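PDB 5IMW: intermedilysin from Streptococcus intermedius, which probably lyses host cells by binding cholesterol-containing membranes, changing shape and inserting into them as an oligomeric pore. Local coordinates for residues A3-L8 and S211-F216; V94-T99 and E118-S123; T366-G371 and H409-L414; R376-W381 and K426-T431. All coordinates share one frame; numbering follows the deposited sequence.

Contact 1. Residues A3-L8 and S211-F216; sequences AAKKAL and SPSALF
Leu8 and Ser213 meet where the N-terminal helix 2-14 lies against the short 3-10 turn 212-215. The leucine touches with one branch: CD2 sits 4.0 Å from Phe216 CB and 4.2 Å from Ser213 CA, and the same methyl reaches the near ring carbon CD2 of Phe216. The two side chains cross at about a right angle, and the leucine meets the root of the phenylalanine, CB and CD2, approaching the ring obliquely. Leu8 gets there with CG anti to the backbone N (chi1 178°). One helical turn earlier, Lys5 offers hydrocarbon, its CD lying 4.0 Å from Ser213 CB, while its carbonyl O is 3.9 Å from that same CB. The bend at chi2 (-75°) brings CD there; a further bend at chi4 leaves NZ 4.4 Å from Phe216 O, a loose approach rather than a bond.

Behind this layer, the turn is shaped by its own backbone: Phe216 N donates to Ser213 O at 2.7 Å, closing a tight turn that puts Ser213 and Phe216 on the helix side. The hydroxyl of Ser213 is hydrogen-bonded to Asn9 OD1, one residue beyond Leu8, which ties the turn to the helix through a side chain. Leu225 of helix 222-227 touches both Leu8 and Phe216, and Ile220 also packs on Leu8, while Pro212 reaches Ile12 and Trp13 further along helix 2-14. The six-residue segments themselves thus meet by van der Waals contact: a leucine methyl and lysine methylenes do the packing, and the serine hydroxyl is hydrogen-bonded to the asparagine next along the helix.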
loop_
_atom_site.group_PDB
_atom_site.type_symbol
_atom_site.label_atom_id
_atom_site.label_comp_id
_atom_site.label_asym_id
_atom_site.label_seq_id
_atom_site.Cartn_x
_atom_site.Cartn_y
_atom_site.Cartn_z
ATOM N N ALA A 3 13.966 -31.664 35.468
ATOM C CA ALA A 3 15.077 -30.729 35.327
ATOM C C ALA A 3 15.351 -30.395 33.867
ATOM O O ALA A 3 15.891 -29.324 33.570
ATOM C CB ALA A 3 16.333 -31.302 35.980
ATOM N N ALA A 4 14.997 -31.295 32.945
ATOM C CA ALA A 4 15.166 -31.002 31.525
ATOM C C ALA A 4 14.296 -29.825 31.105
ATOM O O ALA A 4 14.725 -28.975 30.316
ATOM C CB ALA A 4 14.832 -32.236 30.689
ATOM N N LYS A 5 13.066 -29.762 31.620
ATOM C CA LYS A 5 12.194 -28.628 31.330
ATOM C C LYS A 5 12.839 -27.325 31.783
ATOM O O LYS A 5 12.880 -26.341 31.034
ATOM C CB LYS A 5 10.839 -28.814 32.018
ATOM C CG LYS A 5 10.143 -30.141 31.743
ATOM C CD LYS A 5 9.544 -30.197 30.349
ATOM C CE LYS A 5 8.824 -31.516 30.125
ATOM N NZ LYS A 5 7.589 -31.352 29.312
ATOM N N LYS A 6 13.349 -27.302 33.016
ATOM C CA LYS A 6 14.004 -26.106 33.536
ATOM C C LYS A 6 15.167 -25.688 32.646
ATOM O O LYS A 6 15.242 -24.538 32.200
ATOM C CB LYS A 6 14.482 -26.359 34.968
ATOM C CG LYS A 6 15.431 -25.298 35.510
ATOM C CD LYS A 6 15.796 -25.563 36.960
ATOM C CE LYS A 6 17.019 -24.762 37.373
ATOM N NZ LYS A 6 16.944 -23.342 36.931
ATOM N N ALA A 7 16.091 -26.614 32.382
ATOM C CA ALA A 7 17.266 -26.283 31.583
ATOM C C ALA A 7 16.872 -25.725 30.222
ATOM O O ALA A 7 17.452 -24.737 29.756
ATOM C CB ALA A 7 18.150 -27.519 31.418
ATOM N N LEU A 8 15.885 -26.340 29.568
ATOM C CA LEU A 8 15.475 -25.875 28.248
ATOM C C LEU A 8 14.828 -24.495 28.321
ATOM O O LEU A 8 14.975 -23.687 27.399
ATOM C CB LEU A 8 14.522 -26.886 27.613
ATOM C CG LEU A 8 13.941 -26.540 26.241
ATOM C CD1 LEU A 8 15.025 -26.111 25.276
ATOM C CD2 LEU A 8 13.186 -27.738 25.685
ATOM N N SER A 211 5.249 -22.306 29.322
ATOM C CA SER A 211 6.700 -22.226 29.337
ATOM C C SER A 211 7.219 -22.578 27.948
ATOM O O SER A 211 6.551 -23.311 27.208
ATOM C CB SER A 211 7.273 -23.168 30.398
ATOM O OG SER A 211 8.658 -23.386 30.204
ATOM N N PRO A 212 8.384 -22.068 27.544
ATOM C CA PRO A 212 8.933 -22.476 26.240
ATOM C C PRO A 212 9.061 -23.982 26.090
ATOM O O PRO A 212 8.797 -24.519 25.007
ATOM C CB PRO A 212 10.299 -21.780 26.211
ATOM C CG PRO A 212 10.135 -20.598 27.097
ATOM C CD PRO A 212 9.212 -21.037 28.193
ATOM N N SER A 213 9.461 -24.682 27.155
ATOM C CA SER A 213 9.566 -26.136 27.097
ATOM C C SER A 213 8.245 -26.782 26.705
ATOM O O SER A 213 8.239 -27.836 26.061
ATOM C CB SER A 213 10.034 -26.682 28.445
ATOM O OG SER A 213 9.282 -26.117 29.507
ATOM N N ALA A 214 7.120 -26.173 27.089
ATOM C CA ALA A 214 5.816 -26.747 26.772
ATOM C C ALA A 214 5.678 -27.021 25.281
ATOM O O ALA A 214 5.039 -28.000 24.876
ATOM C CB ALA A 214 4.705 -25.811 27.249
ATOM N N LEU A 215 6.273 -26.168 24.446
ATOM C CA LEU A 215 6.213 -26.355 23.002
ATOM C C LEU A 215 7.086 -27.504 22.516
ATOM O O LEU A 215 6.990 -27.871 21.339
ATOM C CB LEU A 215 6.627 -25.064 22.294
ATOM C CG LEU A 215 5.607 -23.925 22.325
ATOM C CD1 LEU A 215 6.265 -22.620 21.914
ATOM C CD2 LEU A 215 4.425 -24.232 21.418
ATOM N N PHE A 216 7.930 -28.071 23.375
ATOM C CA PHE A 216 8.778 -29.201 23.023
ATOM C C PHE A 216 8.428 -30.391 23.906
ATOM O O PHE A 216 8.193 -30.238 25.109
ATOM C CB PHE A 216 10.259 -28.841 23.172
ATOM C CG PHE A 216 10.696 -27.697 22.300
ATOM C CD1 PHE A 216 11.064 -27.914 20.982
ATOM C CD2 PHE A 216 10.740 -26.405 22.797
ATOM C CE1 PHE A 216 11.466 -26.863 20.176
ATOM C CE2 PHE A 216 11.143 -25.350 21.995
ATOM C CZ PHE A 216 11.506 -25.581 20.684
#

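Contact 2. Residues V94-T99 and E118-S123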
loop_
_atom_site.group_PDB
_atom_site.type_symbol
_atom_site.label_atom_id
_atom_site.label_comp_id
_atom_site.label_asym_id
_atom_site.label_seq_id
_atom_site.Cartn_x
_atom_site.Cartn_y
_atom_site.Cartn_z
ATOM N N VAL A 94 11.741 -31.501 14.989
ATOM C CA VAL A 94 11.920 -31.857 16.391
ATOM C C VAL A 94 10.571 -32.275 16.950
ATOM O O VAL A 94 9.523 -31.801 16.503
ATOM C CB VAL A 94 12.528 -30.673 17.188
ATOM C CG1 VAL A 94 11.630 -29.442 17.095
ATOM C CG2 VAL A 94 12.754 -31.057 18.635
ATOM N N ASN A 95 10.601 -33.167 17.938
ATOM C CA ASN A 95 9.386 -33.551 18.638
ATOM C C ASN A 95 8.757 -32.330 19.303
ATOM O O ASN A 95 9.399 -31.295 19.497
ATOM C CB ASN A 95 9.690 -34.626 19.679
ATOM C CG ASN A 95 10.482 -35.780 19.103
ATOM O OD1 ASN A 95 11.705 -35.706 18.974
ATOM N ND2 ASN A 95 9.790 -36.853 18.746
ATOM N N ARG A 96 7.480 -32.459 19.655
ATOM C CA ARG A 96 6.736 -31.351 20.236
ATOM C C ARG A 96 5.862 -31.843 21.379
ATOM O O ARG A 96 5.600 -33.040 21.525
ATOM C CB ARG A 96 5.863 -30.648 19.190
ATOM C CG ARG A 96 6.524 -29.460 18.517
ATOM C CD ARG A 96 5.500 -28.630 17.764
ATOM N NE ARG A 96 5.987 -28.251 16.444
ATOM C CZ ARG A 96 6.081 -29.089 15.416
ATOM N NH1 ARG A 96 5.722 -30.360 15.552
ATOM N NH2 ARG A 96 6.540 -28.656 14.251
ATOM N N GLY A 97 5.416 -30.889 22.192
ATOM C CA GLY A 97 4.483 -31.138 23.265
ATOM C C GLY A 97 3.071 -30.762 22.877
ATOM O O GLY A 97 2.750 -30.569 21.697
ATOM N N LYS A 98 2.212 -30.645 23.883
ATOM C CA LYS A 98 0.819 -30.314 23.628
ATOM C C LYS A 98 0.684 -28.861 23.195
ATOM O O LYS A 98 1.457 -27.990 23.604
ATOM C CB LYS A 98 -0.027 -30.562 24.876
ATOM C CG LYS A 98 0.195 -31.930 25.510
ATOM C CD LYS A 98 -0.977 -32.361 26.389
ATOM C CE LYS A 98 -0.932 -31.732 27.777
ATOM N NZ LYS A 98 -1.070 -30.247 27.781
ATOM N N THR A 99 -0.320 -28.602 22.358
ATOM C CA THR A 99 -0.618 -27.259 21.875
ATOM C C THR A 99 -2.088 -26.975 22.141
ATOM O O THR A 99 -2.959 -27.715 21.673
ATOM C CB THR A 99 -0.307 -27.115 20.382
ATOM O OG1 THR A 99 0.957 -27.724 20.090
ATOM C CG2 THR A 99 -0.246 -25.649 19.990
ATOM N N GLU A 118 -1.958 -33.660 20.945
ATOM C CA GLU A 118 -0.888 -34.298 21.700
ATOM C C GLU A 118 0.428 -34.293 20.931
ATOM O O GLU A 118 1.483 -34.005 21.505
ATOM C CB GLU A 118 -1.289 -35.729 22.061
ATOM C CG GLU A 118 -0.580 -36.295 23.281
ATOM C CD GLU A 118 -0.819 -35.467 24.530
ATOM O OE1 GLU A 118 0.170 -35.012 25.141
ATOM O OE2 GLU A 118 -1.997 -35.259 24.889
ATOM N N ASN A 119 0.385 -34.610 19.634
ATOM C CA ASN A 119 1.571 -34.680 18.782
ATOM C C ASN A 119 1.345 -33.757 17.589
ATOM O O ASN A 119 1.003 -34.219 16.490
ATOM C CB ASN A 119 1.846 -36.116 18.336
ATOM C CG ASN A 119 2.023 -37.068 19.507
ATOM O OD1 ASN A 119 2.652 -36.728 20.509
ATOM N ND2 ASN A 119 1.462 -38.267 19.386
ATOM N N PRO A 120 1.529 -32.449 17.767
ATOM C CA PRO A 120 1.170 -31.495 16.709
ATOM C C PRO A 120 1.863 -31.791 15.387
ATOM O O PRO A 120 3.085 -31.931 15.319
ATOM C CB PRO A 120 1.617 -30.148 17.285
ATOM C CG PRO A 120 1.569 -30.335 18.755
ATOM C CD PRO A 120 1.956 -31.766 19.000
ATOM N N SER A 121 1.058 -31.878 14.331
ATOM C CA SER A 121 1.549 -31.912 12.961
ATOM C C SER A 121 0.468 -31.303 12.081
ATOM O O SER A 121 -0.668 -31.097 12.516
ATOM C CB SER A 121 1.901 -33.335 12.517
ATOM O OG SER A 121 0.770 -34.182 12.565
ATOM N N ASN A 122 0.828 -31.003 10.832
ATOM C CA ASN A 122 -0.129 -30.371 9.932
ATOM C C ASN A 122 -1.435 -31.159 9.897
ATOM O O ASN A 122 -2.490 -30.660 10.303
ATOM C CB ASN A 122 0.466 -30.243 8.528
ATOM C CG ASN A 122 -0.280 -29.238 7.671
ATOM O OD1 ASN A 122 -0.749 -28.212 8.165
ATOM N ND2 ASN A 122 -0.402 -29.534 6.383
ATOM N N SER A 123 -1.370 -32.411 9.440
ATOM C CA SER A 123 -2.571 -33.236 9.345
ATOM C C SER A 123 -3.331 -33.268 10.665
ATOM O O SER A 123 -4.562 -33.140 10.685
ATOM C CB SER A 123 -2.196 -34.655 8.913
ATOM O OG SER A 123 -1.516 -34.647 7.671
#
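Pro120 is wedged against the backbone and side chains of residues 96 to 99, and this is the close-packed half of the contact. Its CD lies 3.1 Å from Gly97 O, and CG comes up to Thr99 OG1, with the two side chains slanting across one another. Arg96 also lies against the ring: its CB is 4.1 Å from Pro120 CD and its CD 4.2 Å from Pro120 CB. Beyond these methylenes the arginine chain bends at chi3 (-136°), and the guanidinium ends near the proline carbonyl. There NH1 is 3.1 Å from Pro120 O, but the angle is poor and the pair is not a hydrogen bond; the oxygen approaches the flat group obliquely. Val94 O lies over one face of that guanidinium, offset toward the rim.

Residues 94-98 lead into strand 99-103 and residues 118-121 leave strand 114-117, its antiparallel partner, so the segments converge at the open end of the ladder, where Thr99 bonds through its backbone to Val117. From here the chain runs on into helix 122-140, with Ser121 at the N-cap position, so Pro120 sits where the strand hands over to the helix.

Toward solvent, things are looser. Lys98 and Glu118, both exposed, lie side by side and point the same way, and the lysine methylenes CG and CD run past the carboxylate oxygens. The carboxylate reaches them because Glu118 CD swings back at chi2 (59°). The lysine turns its ammonium elsewhere, leaving NZ 5.6 Å from Glu118 OE1: opposite charges near each other but not paired.

Contact 3. Residues T366-G371 and H409-L414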
loop_
_atom_site.group_PDB
_atom_site.type_symbol
_atom_site.label_atom_id
_atom_site.label_comp_id
_atom_site.label_asym_id
_atom_site.label_seq_id
_atom_site.Cartn_x
_atom_site.Cartn_y
_atom_site.Cartn_z
ATOM N N THR A 366 -6.329 37.212 -17.027
ATOM C CA THR A 366 -6.999 38.423 -17.473
ATOM C C THR A 366 -6.796 39.517 -16.434
ATOM O O THR A 366 -7.057 39.304 -15.244
ATOM C CB THR A 366 -8.492 38.156 -17.697
ATOM O OG1 THR A 366 -8.680 37.489 -18.953
ATOM C CG2 THR A 366 -9.301 39.446 -17.683
ATOM N N LEU A 367 -6.329 40.679 -16.882
ATOM C CA LEU A 367 -6.159 41.843 -16.025
ATOM C C LEU A 367 -7.242 42.859 -16.356
ATOM O O LEU A 367 -7.450 43.188 -17.528
ATOM C CB LEU A 367 -4.778 42.475 -16.208
ATOM C CG LEU A 367 -3.615 41.539 -16.541
ATOM C CD1 LEU A 367 -2.312 42.324 -16.639
ATOM C CD2 LEU A 367 -3.481 40.437 -15.500
ATOM N N ASN A 368 -7.932 43.348 -15.328
ATOM C CA ASN A 368 -8.994 44.328 -15.494
ATOM C C ASN A 368 -8.756 45.498 -14.553
ATOM O O ASN A 368 -8.285 45.315 -13.427
ATOM C CB ASN A 368 -10.375 43.714 -15.218
ATOM C CG ASN A 368 -10.719 42.587 -16.175
ATOM O OD1 ASN A 368 -9.920 42.220 -17.036
ATOM N ND2 ASN A 368 -11.914 42.029 -16.024
ATOM N N HIS A 369 -9.079 46.703 -15.021
ATOM C CA HIS A 369 -8.958 47.909 -14.210
ATOM C C HIS A 369 -10.169 48.788 -14.474
ATOM O O HIS A 369 -10.349 49.274 -15.594
ATOM C CB HIS A 369 -7.665 48.669 -14.527
ATOM C CG HIS A 369 -7.488 49.922 -13.728
ATOM N ND1 HIS A 369 -8.313 50.264 -12.678
ATOM C CD2 HIS A 369 -6.575 50.919 -13.827
ATOM C CE1 HIS A 369 -7.918 51.416 -12.166
ATOM N NE2 HIS A 369 -6.864 51.834 -12.844
ATOM N N ASP A 370 -10.996 48.989 -13.446
ATOM C CA ASP A 370 -12.190 49.825 -13.544
ATOM C C ASP A 370 -12.200 50.835 -12.397
ATOM O O ASP A 370 -13.081 50.849 -11.539
ATOM C CB ASP A 370 -13.456 48.973 -13.551
ATOM C CG ASP A 370 -13.760 48.397 -14.920
ATOM O OD1 ASP A 370 -13.584 49.122 -15.923
ATOM O OD2 ASP A 370 -14.173 47.221 -14.995
ATOM N N GLY A 371 -11.187 51.700 -12.394
ATOM C CA GLY A 371 -11.122 52.786 -11.443
ATOM C C GLY A 371 -10.658 54.053 -12.133
ATOM O O GLY A 371 -10.039 54.018 -13.198
ATOM N N HIS A 409 -11.230 51.865 -18.550
ATOM C CA HIS A 409 -11.785 50.606 -19.043
ATOM C C HIS A 409 -10.685 49.807 -19.737
ATOM O O HIS A 409 -10.671 49.648 -20.959
ATOM C CB HIS A 409 -12.964 50.881 -19.988
ATOM C CG HIS A 409 -14.116 51.576 -19.330
ATOM N ND1 HIS A 409 -14.182 51.781 -17.967
ATOM C CD2 HIS A 409 -15.248 52.115 -19.844
ATOM C CE1 HIS A 409 -15.303 52.415 -17.672
ATOM N NE2 HIS A 409 -15.967 52.630 -18.793
ATOM N N TYR A 410 -9.755 49.294 -18.937
ATOM C CA TYR A 410 -8.620 48.532 -19.442
ATOM C C TYR A 410 -8.819 47.052 -19.152
ATOM O O TYR A 410 -9.067 46.664 -18.005
ATOM C CB TYR A 410 -7.309 49.018 -18.821
ATOM C CG TYR A 410 -6.097 48.279 -19.342
ATOM C CD1 TYR A 410 -5.664 48.453 -20.650
ATOM C CD2 TYR A 410 -5.387 47.405 -18.529
ATOM C CE1 TYR A 410 -4.560 47.779 -21.134
ATOM C CE2 TYR A 410 -4.280 46.727 -19.006
ATOM C CZ TYR A 410 -3.872 46.917 -20.309
ATOM O OH TYR A 410 -2.773 46.248 -20.792
ATOM N N SER A 411 -8.706 46.229 -20.193
ATOM C CA SER A 411 -8.824 44.784 -20.052
ATOM C C SER A 411 -7.976 44.105 -21.115
ATOM O O SER A 411 -8.146 44.368 -22.308
ATOM C CB SER A 411 -10.281 44.330 -20.174
ATOM O OG SER A 411 -10.370 42.916 -20.177
ATOM N N THR A 412 -7.075 43.230 -20.676
ATOM C CA THR A 412 -6.190 42.506 -21.575
ATOM C C THR A 412 -5.977 41.097 -21.042
ATOM O O THR A 412 -5.948 40.873 -19.828
ATOM C CB THR A 412 -4.842 43.221 -21.734
ATOM O OG1 THR A 412 -3.948 42.400 -22.494
ATOM C CG2 THR A 412 -4.233 43.520 -20.377
ATOM N N THR A 413 -5.822 40.150 -21.964
ATOM C CA THR A 413 -5.731 38.732 -21.637
ATOM C C THR A 413 -4.363 38.198 -22.035
ATOM O O THR A 413 -3.931 38.365 -23.181
ATOM C CB THR A 413 -6.851 37.942 -22.334
ATOM O OG1 THR A 413 -7.849 37.582 -21.373
ATOM C CG2 THR A 413 -6.329 36.671 -23.016
ATOM N N LEU A 414 -3.694 37.550 -21.088
ATOM C CA LEU A 414 -2.423 36.881 -21.324
ATOM C C LEU A 414 -2.670 35.382 -21.357
ATOM O O LEU A 414 -3.269 34.831 -20.430
ATOM C CB LEU A 414 -1.413 37.224 -20.229
ATOM C CG LEU A 414 -1.257 38.712 -19.924
ATOM C CD1 LEU A 414 -1.322 38.974 -18.428
ATOM C CD2 LEU A 414 0.043 39.222 -20.495
#
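Thr366 pairs with Thr413, and the three residues that follow it run antiparallel to strand 410-414, at one edge of a four-stranded sheet in the C-terminal beta-sandwich domain. The short axes pass 4.8 Å apart with directions 172° from each other. Leu367 with Thr412 and His369 with Tyr410 are the hydrogen-bonded pairs; Thr366 with Thr413 and Asn368 with Ser411 are the non-hydrogen-bonded ones. Leu367 N to Thr412 O is 3.0 Å and nearly straight, while the last rung, Tyr410 N to His369 O, is weak. Between rungs, CA-H groups also turn to carbonyls, Ser411 CA lying 3.3 Å from Leu367 O.

The sheet has two different faces. Leu367, His369, Tyr410 and Thr412 share one, which looks into the sandwich: Trp399 of strand 392-406 touches Leu367, Tyr410, Thr412 and Leu414. Leu414, two residues past Thr412, brings CD1 obliquely across Leu367, 3.9 Å from its CD2. The imidazole of His369 turns to a loop, with NE2 bonded to Phe373 O. On its other side strand 366-369 is bonded through its backbone to Ile455, so it is an inner strand and 410-414 the outer one.

Thr366, Asn368, Ser411 and Thr413 line the other face. At the loop end is His409, seen as a zinc ligand of this protein, though no metal is bound here; the carboxylate of Asp370 and the imidazole of His409 stand nearly at right angles, with planes 81° apart. At the far end, the two threonine hydroxyls are hydrogen-bonded across the strands, Thr366 OG1 to Thr413 OG1 at 2.6 Å.

Contact 4. Residues R376-W381 and K426-T431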
loop_
_atom_site.group_PDB
_atom_site.type_symbol
_atom_site.label_atom_id
_atom_site.label_comp_id
_atom_site.label_asym_id
_atom_site.label_seq_id
_atom_site.Cartn_x
_atom_site.Cartn_y
_atom_site.Cartn_z
ATOM N N ARG A 376 -0.361 51.051 -12.864
ATOM C CA ARG A 376 0.792 50.587 -13.624
ATOM C C ARG A 376 1.081 49.148 -13.230
ATOM O O ARG A 376 1.196 48.843 -12.038
ATOM C CB ARG A 376 2.016 51.472 -13.360
ATOM C CG ARG A 376 2.419 52.363 -14.530
ATOM C CD ARG A 376 3.596 51.784 -15.294
ATOM N NE ARG A 376 4.216 52.772 -16.176
ATOM C CZ ARG A 376 5.098 53.686 -15.782
ATOM N NH1 ARG A 376 5.471 53.758 -14.510
ATOM N NH2 ARG A 376 5.606 54.538 -16.663
ATOM N N PHE A 377 1.188 48.267 -14.221
ATOM C CA PHE A 377 1.356 46.841 -13.984
ATOM C C PHE A 377 2.771 46.402 -14.336
ATOM O O PHE A 377 3.389 46.920 -15.271
ATOM C CB PHE A 377 0.364 46.012 -14.810
ATOM C CG PHE A 377 -1.074 46.154 -14.384
ATOM C CD1 PHE A 377 -1.474 47.126 -13.482
ATOM C CD2 PHE A 377 -2.032 45.295 -14.894
ATOM C CE1 PHE A 377 -2.801 47.239 -13.105
ATOM C CE2 PHE A 377 -3.357 45.403 -14.517
ATOM C CZ PHE A 377 -3.739 46.376 -13.621
ATOM N N TYR A 378 3.277 45.437 -13.572
ATOM C CA TYR A 378 4.496 44.721 -13.919
ATOM C C TYR A 378 4.261 43.235 -13.682
ATOM O O TYR A 378 3.694 42.844 -12.657
ATOM C CB TYR A 378 5.703 45.210 -13.115
ATOM C CG TYR A 378 6.002 46.686 -13.277
ATOM C CD1 TYR A 378 5.239 47.645 -12.625
ATOM C CD2 TYR A 378 7.052 47.119 -14.079
ATOM C CE1 TYR A 378 5.506 48.993 -12.772
ATOM C CE2 TYR A 378 7.327 48.468 -14.230
ATOM C CZ TYR A 378 6.549 49.399 -13.573
ATOM O OH TYR A 378 6.814 50.743 -13.716
ATOM N N VAL A 379 4.687 42.415 -14.639
ATOM C CA VAL A 379 4.378 40.987 -14.651
ATOM C C VAL A 379 5.517 40.254 -15.344
ATOM O O VAL A 379 5.915 40.617 -16.455
ATOM C CB VAL A 379 3.034 40.705 -15.354
ATOM C CG1 VAL A 379 2.923 39.244 -15.765
ATOM C CG2 VAL A 379 1.869 41.081 -14.442
ATOM N N TYR A 380 6.036 39.217 -14.689
ATOM C CA TYR A 380 7.145 38.442 -15.220
ATOM C C TYR A 380 6.867 36.963 -14.994
ATOM O O TYR A 380 6.013 36.585 -14.187
ATOM C CB TYR A 380 8.480 38.829 -14.563
ATOM C CG TYR A 380 8.579 40.283 -14.153
ATOM C CD1 TYR A 380 7.982 40.737 -12.983
ATOM C CD2 TYR A 380 9.283 41.197 -14.923
ATOM C CE1 TYR A 380 8.073 42.061 -12.600
ATOM C CE2 TYR A 380 9.382 42.524 -14.547
ATOM C CZ TYR A 380 8.774 42.949 -13.384
ATOM O OH TYR A 380 8.866 44.267 -13.000
ATOM N N TRP A 381 7.600 36.128 -15.719
ATOM C CA TRP A 381 7.476 34.680 -15.595
ATOM C C TRP A 381 8.677 34.046 -16.289
ATOM O O TRP A 381 9.580 34.739 -16.768
ATOM C CB TRP A 381 6.154 34.184 -16.183
ATOM C CG TRP A 381 6.086 34.262 -17.675
ATOM C CD1 TRP A 381 6.491 33.309 -18.565
ATOM C CD2 TRP A 381 5.574 35.348 -18.457
ATOM N NE1 TRP A 381 6.266 33.735 -19.851
ATOM C CE2 TRP A 381 5.704 34.984 -19.812
ATOM C CE3 TRP A 381 5.020 36.593 -18.143
ATOM C CZ2 TRP A 381 5.302 35.820 -20.851
ATOM C CZ3 TRP A 381 4.622 37.420 -19.175
ATOM C CH2 TRP A 381 4.764 37.030 -20.513
ATOM N N LYS A 426 3.409 42.266 -10.057
ATOM C CA LYS A 426 3.525 43.553 -9.391
ATOM C C LYS A 426 2.456 44.473 -9.962
ATOM O O LYS A 426 2.190 44.451 -11.168
ATOM C CB LYS A 426 4.907 44.177 -9.596
ATOM C CG LYS A 426 5.392 45.037 -8.434
ATOM C CD LYS A 426 6.310 46.167 -8.910
ATOM C CE LYS A 426 7.695 45.664 -9.296
ATOM N NZ LYS A 426 8.021 45.921 -10.726
ATOM N N VAL A 427 1.849 45.281 -9.100
ATOM C CA VAL A 427 0.775 46.179 -9.518
ATOM C C VAL A 427 0.771 47.381 -8.587
ATOM O O VAL A 427 0.737 47.227 -7.363
ATOM C CB VAL A 427 -0.595 45.466 -9.526
ATOM C CG1 VAL A 427 -0.922 44.903 -8.169
ATOM C CG2 VAL A 427 -1.703 46.396 -10.018
ATOM N N LEU A 428 0.821 48.578 -9.167
ATOM C CA LEU A 428 0.882 49.801 -8.382
ATOM C C LEU A 428 0.046 50.877 -9.060
ATOM O O LEU A 428 -0.189 50.845 -10.270
ATOM C CB LEU A 428 2.326 50.293 -8.198
ATOM C CG LEU A 428 3.467 49.329 -8.531
ATOM C CD1 LEU A 428 3.737 49.310 -10.025
ATOM C CD2 LEU A 428 4.729 49.701 -7.763
ATOM N N GLY A 429 -0.407 51.835 -8.253
ATOM C CA GLY A 429 -1.199 52.943 -8.752
ATOM C C GLY A 429 -0.613 54.295 -8.404
ATOM O O GLY A 429 0.605 54.488 -8.470
ATOM N N ALA A 430 -1.473 55.244 -8.041
ATOM C CA ALA A 430 -1.035 56.584 -7.674
ATOM C C ALA A 430 -1.946 57.117 -6.580
ATOM O O ALA A 430 -3.167 56.937 -6.635
ATOM C CB ALA A 430 -1.043 57.530 -8.880
ATOM N N THR A 431 -1.345 57.775 -5.592
ATOM C CA THR A 431 -2.087 58.324 -4.462
ATOM C C THR A 431 -1.874 59.831 -4.363
ATOM O O THR A 431 -2.796 60.614 -4.587
ATOM C CB THR A 431 -1.665 57.638 -3.149
#
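Arg376 and Leu428 form the first of two hydrogen-bonded pairs, and the backbone bonds come first. Arg376 N donates to Leu428 O and Leu428 N returns the bond to Arg376 O at 2.9 Å. Tyr378 and Lys426 do the same; here Tyr378 N stands 41° out of the plane of the Lys426 carbonyl, with an N to O distance of 2.8 Å. Phe377 with Val427 is the non-hydrogen-bonded pair between them.

Apolar contacts occupy both faces. Phe377 and Val427 lie side by side, pointing the same way, and the valine offers CG2, 3.4 Å from Phe377 CE1. On the other face Leu428 crosses Tyr378 at about a right angle, setting CD1 at the ring edge, 3.3 Å from Tyr378 CE1.

The polar contacts gather round one ammonium. The Lys426 chain bends at chi3 (-74°), which sets CE, and again at chi4; NZ comes obliquely to the Tyr378 ring, 3.9 Å from its centroid, in an off-centre cation-pi contact nearest CG. The same NZ donates to Tyr380 OH at 2.9 Å, coming in near the plane of that ring. Two tyrosines of one strand, two residues apart, thus hold one lysine of its neighbour.

Strand 392-406 bonds to the far side of strand 375-386, and strand 439-444 to that of 420-429, making these the two central strands of an antiparallel four-stranded sheet in the C-terminal beta-sandwich.

Overall arrangement
The four contacts sit in two clusters at opposite ends of the elongated chain, with the centres of contacts 1 and 3 about 88 Å apart. Contact 2 is nested within the loop closed by contact 1; their centres are 15 Å apart, and Phe216 CE1 packs on Val94 CG1 at 4.0 Å. Contacts 3 and 4, with centres 12 Å apart, belong to the two facing sheets of the sandwich, and Leu367 CD1 meets Phe377 CD2 at 3.5 Å between them. Their segments alternate along the chain. The zinc-binding His409 lies in contact 3; contacts 1, 2 and 4 are away from the known metal sites.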